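Local coordinates for type II restriction enzyme NgoMIV (Neisseria gonorrhoeae, PDB 1FIU), which recognises the double-stranded DNA sequence 5'-GCCGGC-3' and, with magnesium ions, cleaves each strand after the first G, working as a homotetramer, at residues K15-G19 / N20-T24; N101-E104 / I105-Y108. All coordinates share one frame; numbering follows the deposited sequence.

Interaction 1 (K15-G19 / N20-T24); sequences KLLDG and NILAT
Asn20 turns the chain back onto the last turn of helix 4-18, and both its backbone and its side chain reach Leu17 O. With phi at +63° it is the first residue to leave helical geometry. Its N donates to Leu17 O over 2.9 Å, from above the carbonyl plane, while ND2 approaches the same oxygen nearly head-on at 3.3 Å from Leu17 O. The side-chain torsion, with CG anti to the carbonyl carbon (chi1 -69°), folds the amide back over the turn. Two waters also donate to Leu17 O: one continues to Leu22 O, the other receives a weak bond from Asn20 ND2. This carbonyl, left by the helix end without a further helical partner, is thus well supplied with donors.

Ile21 follows with its N 2.9 Å from Leu16 O, a bond bent at its hydrogen. Its CG2 methyl lies 4.0 Å from Leu16 CD2, the two side chains crossing at about a right angle, and CD1 rests on Gly19 O. Leu22 N is a further donor to Leu16 O at 3.1 Å; this bond is almost straight at its hydrogen (175°) although the donor stands above the carbonyl plane. Leu22 and Leu17 run side by side in the same direction, with Leu22 CD2 3.9 Å from Leu17 CD2.

The positive phi of Asn20, the 6→1 bond from Ile21 N to Leu16 O and the 5→2 bond from Asn20 N to Leu17 O define a Schellman motif, with Leu16 and Ile21 as the apolar pair across it. Beyond Leu22, Ala23 pairs with Ser31 through its backbone and Thr24 with Thr55 and Ser57. Leu16 packs on Phe69 and Ile72 and Ile21 on Ala68, so the capped end of helix 4-18 is seated against helix 62-81.

Interaction 2 (N101-E104 / I105-Y108); sequences NRLE and IARY
Glu104 sends its side chain forward along the turn to meet both Arg107 and Tyr108. CB and CG start beside the next peptide, CB 3.2 Å from Ile105 N; CG is anti to the backbone N (chi1 165°), and a bend at chi2 (68°) brings the carboxylate over the following residues. CD then lies 3.4 Å from Arg107 NE. OE1 sits over one face of the guanidinium, 3.1 Å from Arg107 CZ, and the two planes are 63° apart, which rules out a flat two-pronged pairing. OE2 makes the salt bridge to Arg107 NH2 at 2.9 Å, with a weak, bent hydrogen bond. The same oxygen accepts from Tyr108 OH at 2.7 Å, nearly along its C-O axis and in the plane of the ring. Lys95 adds a second salt bridge to OE2, so a buried carboxylate is probably kept charged by two cations. In the backbone, Arg107 N donates to Glu104 O and Ala106 N to Leu103 O, both at 3.0 Å. The type II beta turn from Asn101 to Glu104 runs into a short 3-10 segment, and the i to i+3 bonds there place Arg107 on the same side as Glu104.

Overall arrangement
Interaction 1 closes before interaction 2 opens along the chain, and their centres are 31 Å apart, with nearest atoms about 20 Å from each other, so neither touches the other. Interaction 1 ends helix 4-18 beside helix 62-81; interaction 2 lies in the loop between strand 92-96, at one edge of the mixed sheet, and helix 113-121, with contacts on strand 141-145. Both belong to the same PDDEXK-clan family region and stand in the periphery of the magnesium site: the side chains of Leu16 and Cys186 are about 10 Å apart, those of Ile105 and Asp140 about 11 Å. The metal-binding residues Asp140 and Cys186 belong to neither turn.

Interaction 1 (K15-G19 / N20-T24)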
ATOM      1  N   LYS I  15     -13.317  37.010   1.405  1.00 21.65           N
ATOM      2  CA  LYS I  15     -13.395  36.721  -0.015  1.00 21.85           C
ATOM      3  C   LYS I  15     -14.530  35.738  -0.305  1.00 19.22           C
ATOM      4  O   LYS I  15     -15.215  35.829  -1.331  1.00 21.31           O
ATOM      5  CB  LYS I  15     -12.066  36.138  -0.508  1.00 21.85           C
ATOM      6  CG  LYS I  15     -10.913  37.125  -0.431  1.00 22.78           C
ATOM      7  CD  LYS I  15      -9.628  36.480  -0.980  1.00 22.12           C
ATOM      8  CE  LYS I  15      -8.456  37.454  -0.952  1.00 28.47           C
ATOM      9  NZ  LYS I  15      -7.188  36.768  -1.381  1.00 28.38           N
ATOM     10  N   LEU I  16     -14.719  34.782   0.603  1.00 20.63           N
ATOM     11  CA  LEU I  16     -15.784  33.812   0.427  1.00 20.04           C
ATOM     12  C   LEU I  16     -17.130  34.536   0.547  1.00 20.04           C
ATOM     13  O   LEU I  16     -18.065  34.202  -0.161  1.00 22.12           O
ATOM     14  CB  LEU I  16     -15.687  32.698   1.483  1.00 17.12           C
ATOM     15  CG  LEU I  16     -14.481  31.750   1.359  1.00 18.41           C
ATOM     16  CD1 LEU I  16     -14.479  30.788   2.532  1.00 21.83           C
ATOM     17  CD2 LEU I  16     -14.530  30.994   0.036  1.00 20.62           C
ATOM     18  N   LEU I  17     -17.220  35.514   1.445  1.00 20.63           N
ATOM     19  CA  LEU I  17     -18.474  36.253   1.594  1.00 21.82           C
ATOM     20  C   LEU I  17     -18.706  37.192   0.414  1.00 24.36           C
ATOM     21  O   LEU I  17     -19.773  37.181  -0.204  1.00 25.03           O
ATOM     22  CB  LEU I  17     -18.478  37.074   2.896  1.00 22.64           C
ATOM     23  CG  LEU I  17     -18.383  36.279   4.190  1.00 27.21           C
ATOM     24  CD1 LEU I  17     -18.438  37.243   5.386  1.00 29.83           C
ATOM     25  CD2 LEU I  17     -19.527  35.284   4.252  1.00 30.00           C
ATOM     26  N   ASP I  18     -17.700  37.998   0.089  1.00 26.40           N
ATOM     27  CA  ASP I  18     -17.847  38.959  -1.000  1.00 26.35           C
ATOM     28  C   ASP I  18     -18.176  38.312  -2.345  1.00 24.95           C
ATOM     29  O   ASP I  18     -18.878  38.902  -3.163  1.00 25.06           O
ATOM     30  CB  ASP I  18     -16.582  39.832  -1.124  1.00 28.16           C
ATOM     31  CG  ASP I  18     -16.392  40.793   0.055  1.00 30.32           C
ATOM     32  OD1 ASP I  18     -17.249  40.869   0.968  1.00 34.57           O
ATOM     33  OD2 ASP I  18     -15.356  41.493   0.068  1.00 35.29           O
ATOM     34  N   GLY I  19     -17.683  37.101  -2.585  1.00 24.23           N
ATOM     35  CA  GLY I  19     -17.966  36.437  -3.842  1.00 23.94           C
ATOM     36  C   GLY I  19     -19.265  35.647  -3.805  1.00 24.96           C
ATOM     37  O   GLY I  19     -19.636  34.985  -4.774  1.00 27.26           O
ATOM     38  N   ASN I  20     -19.963  35.727  -2.673  1.00 26.62           N
ATOM     39  CA  ASN I  20     -21.217  34.993  -2.475  1.00 26.96           C
ATOM     40  C   ASN I  20     -21.001  33.473  -2.521  1.00 24.53           C
ATOM     41  O   ASN I  20     -21.936  32.719  -2.818  1.00 23.16           O
ATOM     42  CB  ASN I  20     -22.263  35.412  -3.521  1.00 27.83           C
ATOM     43  CG  ASN I  20     -22.760  36.831  -3.314  1.00 28.79           C
ATOM     44  OD1 ASN I  20     -23.523  37.357  -4.122  1.00 37.86           O
ATOM     45  ND2 ASN I  20     -22.331  37.455  -2.233  1.00 30.20           N
ATOM     46  N   ILE I  21     -19.767  33.033  -2.250  1.00 23.09           N
ATOM     47  CA  ILE I  21     -19.450  31.601  -2.243  1.00 24.13           C
ATOM     48  C   ILE I  21     -20.149  31.052  -1.008  1.00 21.17           C
ATOM     49  O   ILE I  21     -20.812  30.013  -1.064  1.00 22.70           O
ATOM     50  CB  ILE I  21     -17.935  31.346  -2.130  1.00 24.95           C
ATOM     51  CG1 ILE I  21     -17.184  32.093  -3.261  1.00 26.72           C
ATOM     52  CG2 ILE I  21     -17.674  29.844  -2.150  1.00 23.88           C
ATOM     53  CD1 ILE I  21     -17.826  31.968  -4.623  1.00 29.25           C
ATOM     54  N   LEU I  22     -19.973  31.765   0.104  1.00 22.38           N
ATOM     55  CA  LEU I  22     -20.637  31.442   1.368  1.00 21.10           C
ATOM     56  C   LEU I  22     -21.733  32.505   1.541  1.00 21.29           C
ATOM     57  O   LEU I  22     -21.433  33.692   1.694  1.00 22.56           O
ATOM     58  CB  LEU I  22     -19.681  31.535   2.564  1.00 21.66           C
ATOM     59  CG  LEU I  22     -20.368  31.206   3.909  1.00 23.17           C
ATOM     60  CD1 LEU I  22     -20.814  29.731   3.926  1.00 24.40           C
ATOM     61  CD2 LEU I  22     -19.422  31.467   5.060  1.00 23.62           C
ATOM     62  N   ALA I  23     -22.993  32.082   1.503  1.00 18.53           N
ATOM     63  CA  ALA I  23     -24.107  33.032   1.660  1.00 18.75           C
ATOM     64  C   ALA I  23     -25.338  32.237   2.061  1.00 21.53           C
ATOM     65  O   ALA I  23     -25.250  31.028   2.290  1.00 20.70           O
ATOM     66  CB  ALA I  23     -24.356  33.774   0.361  1.00 21.65           C
ATOM     67  N   THR I  24     -26.480  32.912   2.152  1.00 21.80           N
ATOM     68  CA  THR I  24     -27.724  32.253   2.564  1.00 24.15           C
ATOM     69  C   THR I  24     -28.759  32.485   1.475  1.00 21.25           C
ATOM     70  O   THR I  24     -28.841  33.595   0.947  1.00 21.24           O
ATOM     71  CB  THR I  24     -28.242  32.869   3.893  1.00 23.31           C
ATOM     72  OG1 THR I  24     -27.230  32.769   4.906  1.00 25.00           O
ATOM     73  CG2 THR I  24     -29.490  32.170   4.364  1.00 23.37           C
TER
HETATM   74  O   HOH W   1     -22.059  36.326   1.402  1.00 28.63           O
HETATM   75  O   HOH W   2     -21.797  39.327  -0.451  1.00 41.34           O

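Interaction 2 (N101-E104 / I105-Y108)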
ATOM      1  N   ASN I 101      -4.489  20.674 -16.707  1.00 60.04           N
ATOM      2  CA  ASN I 101      -3.089  20.256 -16.625  1.00 60.04           C
ATOM      3  C   ASN I 101      -2.795  18.767 -16.432  1.00 60.04           C
ATOM      4  O   ASN I 101      -2.486  18.317 -15.322  1.00 60.04           O
ATOM      5  CB  ASN I 101      -2.383  21.041 -15.517  1.00 60.04           C
ATOM      6  CG  ASN I 101      -1.652  22.259 -16.040  1.00 60.04           C
ATOM      7  OD1 ASN I 101      -0.846  22.158 -16.970  1.00 60.04           O
ATOM      8  ND2 ASN I 101      -1.918  23.419 -15.443  1.00 59.60           N
ATOM      9  N   ARG I 102      -2.874  18.003 -17.513  1.00 58.55           N
ATOM     10  CA  ARG I 102      -2.569  16.583 -17.432  1.00 58.19           C
ATOM     11  C   ARG I 102      -1.040  16.505 -17.407  1.00 56.02           C
ATOM     12  O   ARG I 102      -0.360  17.205 -18.161  1.00 57.38           O
ATOM     13  CB  ARG I 102      -3.144  15.857 -18.650  1.00 59.03           C
ATOM     14  CG  ARG I 102      -4.648  16.076 -18.799  1.00 60.04           C
ATOM     15  CD  ARG I 102      -5.181  15.629 -20.158  1.00 60.04           C
ATOM     16  NE  ARG I 102      -6.524  16.163 -20.413  1.00 60.04           N
ATOM     17  CZ  ARG I 102      -7.188  16.018 -21.557  1.00 60.04           C
ATOM     18  NH1 ARG I 102      -6.642  15.349 -22.567  1.00 60.04           N
ATOM     19  NH2 ARG I 102      -8.393  16.557 -21.698  1.00 60.04           N
ATOM     20  N   LEU I 103      -0.504  15.674 -16.524  1.00 51.36           N
ATOM     21  CA  LEU I 103       0.941  15.532 -16.393  1.00 47.31           C
ATOM     22  C   LEU I 103       1.614  16.795 -15.846  1.00 42.76           C
ATOM     23  O   LEU I 103       2.824  16.965 -15.989  1.00 39.32           O
ATOM     24  CB  LEU I 103       1.586  15.142 -17.731  1.00 47.80           C
ATOM     25  CG  LEU I 103       1.382  13.701 -18.226  1.00 49.51           C
ATOM     26  CD1 LEU I 103       2.230  13.481 -19.482  1.00 49.30           C
ATOM     27  CD2 LEU I 103       1.774  12.698 -17.137  1.00 46.37           C
ATOM     28  N   GLU I 104       0.835  17.682 -15.229  1.00 39.58           N
ATOM     29  CA  GLU I 104       1.407  18.887 -14.630  1.00 35.31           C
ATOM     30  C   GLU I 104       2.409  18.432 -13.563  1.00 30.00           C
ATOM     31  O   GLU I 104       3.486  19.018 -13.439  1.00 26.29           O
ATOM     32  CB  GLU I 104       0.312  19.744 -13.976  1.00 37.76           C
ATOM     33  CG  GLU I 104       0.798  20.845 -12.999  1.00 38.20           C
ATOM     34  CD  GLU I 104       1.547  21.986 -13.673  1.00 43.47           C
ATOM     35  OE1 GLU I 104       1.380  22.181 -14.901  1.00 45.11           O
ATOM     36  OE2 GLU I 104       2.298  22.712 -12.977  1.00 38.32           O
ATOM     37  N   ILE I 105       2.070  17.386 -12.806  1.00 30.37           N
ATOM     38  CA  ILE I 105       2.998  16.926 -11.772  1.00 30.36           C
ATOM     39  C   ILE I 105       4.307  16.397 -12.332  1.00 25.97           C
ATOM     40  O   ILE I 105       5.289  16.349 -11.595  1.00 24.32           O
ATOM     41  CB  ILE I 105       2.456  15.807 -10.826  1.00 34.32           C
ATOM     42  CG1 ILE I 105       2.000  14.601 -11.635  1.00 39.24           C
ATOM     43  CG2 ILE I 105       1.391  16.356  -9.898  1.00 40.13           C
ATOM     44  CD1 ILE I 105       1.814  13.380 -10.781  1.00 42.97           C
ATOM     45  N   ALA I 106       4.328  16.001 -13.609  1.00 27.02           N
ATOM     46  CA  ALA I 106       5.581  15.504 -14.193  1.00 24.30           C
ATOM     47  C   ALA I 106       6.553  16.641 -14.473  1.00 24.10           C
ATOM     48  O   ALA I 106       7.687  16.401 -14.898  1.00 21.92           O
ATOM     49  CB  ALA I 106       5.324  14.701 -15.475  1.00 25.03           C
ATOM     50  N   ARG I 107       6.127  17.878 -14.236  1.00 21.95           N
ATOM     51  CA  ARG I 107       7.040  18.996 -14.423  1.00 23.10           C
ATOM     52  C   ARG I 107       7.914  19.135 -13.177  1.00 22.01           C
ATOM     53  O   ARG I 107       8.839  19.946 -13.153  1.00 25.40           O
ATOM     54  CB  ARG I 107       6.270  20.303 -14.646  1.00 27.69           C
ATOM     55  CG  ARG I 107       5.267  20.198 -15.785  1.00 37.43           C
ATOM     56  CD  ARG I 107       4.921  21.544 -16.400  1.00 45.61           C
ATOM     57  NE  ARG I 107       4.422  22.512 -15.437  1.00 50.31           N
ATOM     58  CZ  ARG I 107       3.959  23.711 -15.778  1.00 54.21           C
ATOM     59  NH1 ARG I 107       3.940  24.070 -17.054  1.00 55.91           N
ATOM     60  NH2 ARG I 107       3.508  24.547 -14.855  1.00 55.73           N
ATOM     61  N   TYR I 108       7.635  18.321 -12.154  1.00 19.28           N
ATOM     62  CA  TYR I 108       8.383  18.391 -10.902  1.00 19.40           C
ATOM     63  C   TYR I 108       9.244  17.166 -10.699  1.00 20.14           C
ATOM     64  O   TYR I 108       8.921  16.056 -11.119  1.00 16.82           O
ATOM     65  CB  TYR I 108       7.417  18.614  -9.734  1.00 20.95           C
ATOM     66  CG  TYR I 108       6.590  19.831 -10.039  1.00 21.82           C
ATOM     67  CD1 TYR I 108       5.287  19.707 -10.489  1.00 22.78           C
ATOM     68  CD2 TYR I 108       7.182  21.094 -10.062  1.00 27.32           C
ATOM     69  CE1 TYR I 108       4.580  20.826 -10.986  1.00 25.90           C
ATOM     70  CE2 TYR I 108       6.500  22.206 -10.552  1.00 27.44           C
ATOM     71  CZ  TYR I 108       5.200  22.062 -11.018  1.00 25.87           C
ATOM     72  OH  TYR I 108       4.544  23.148 -11.560  1.00 31.27           O
TER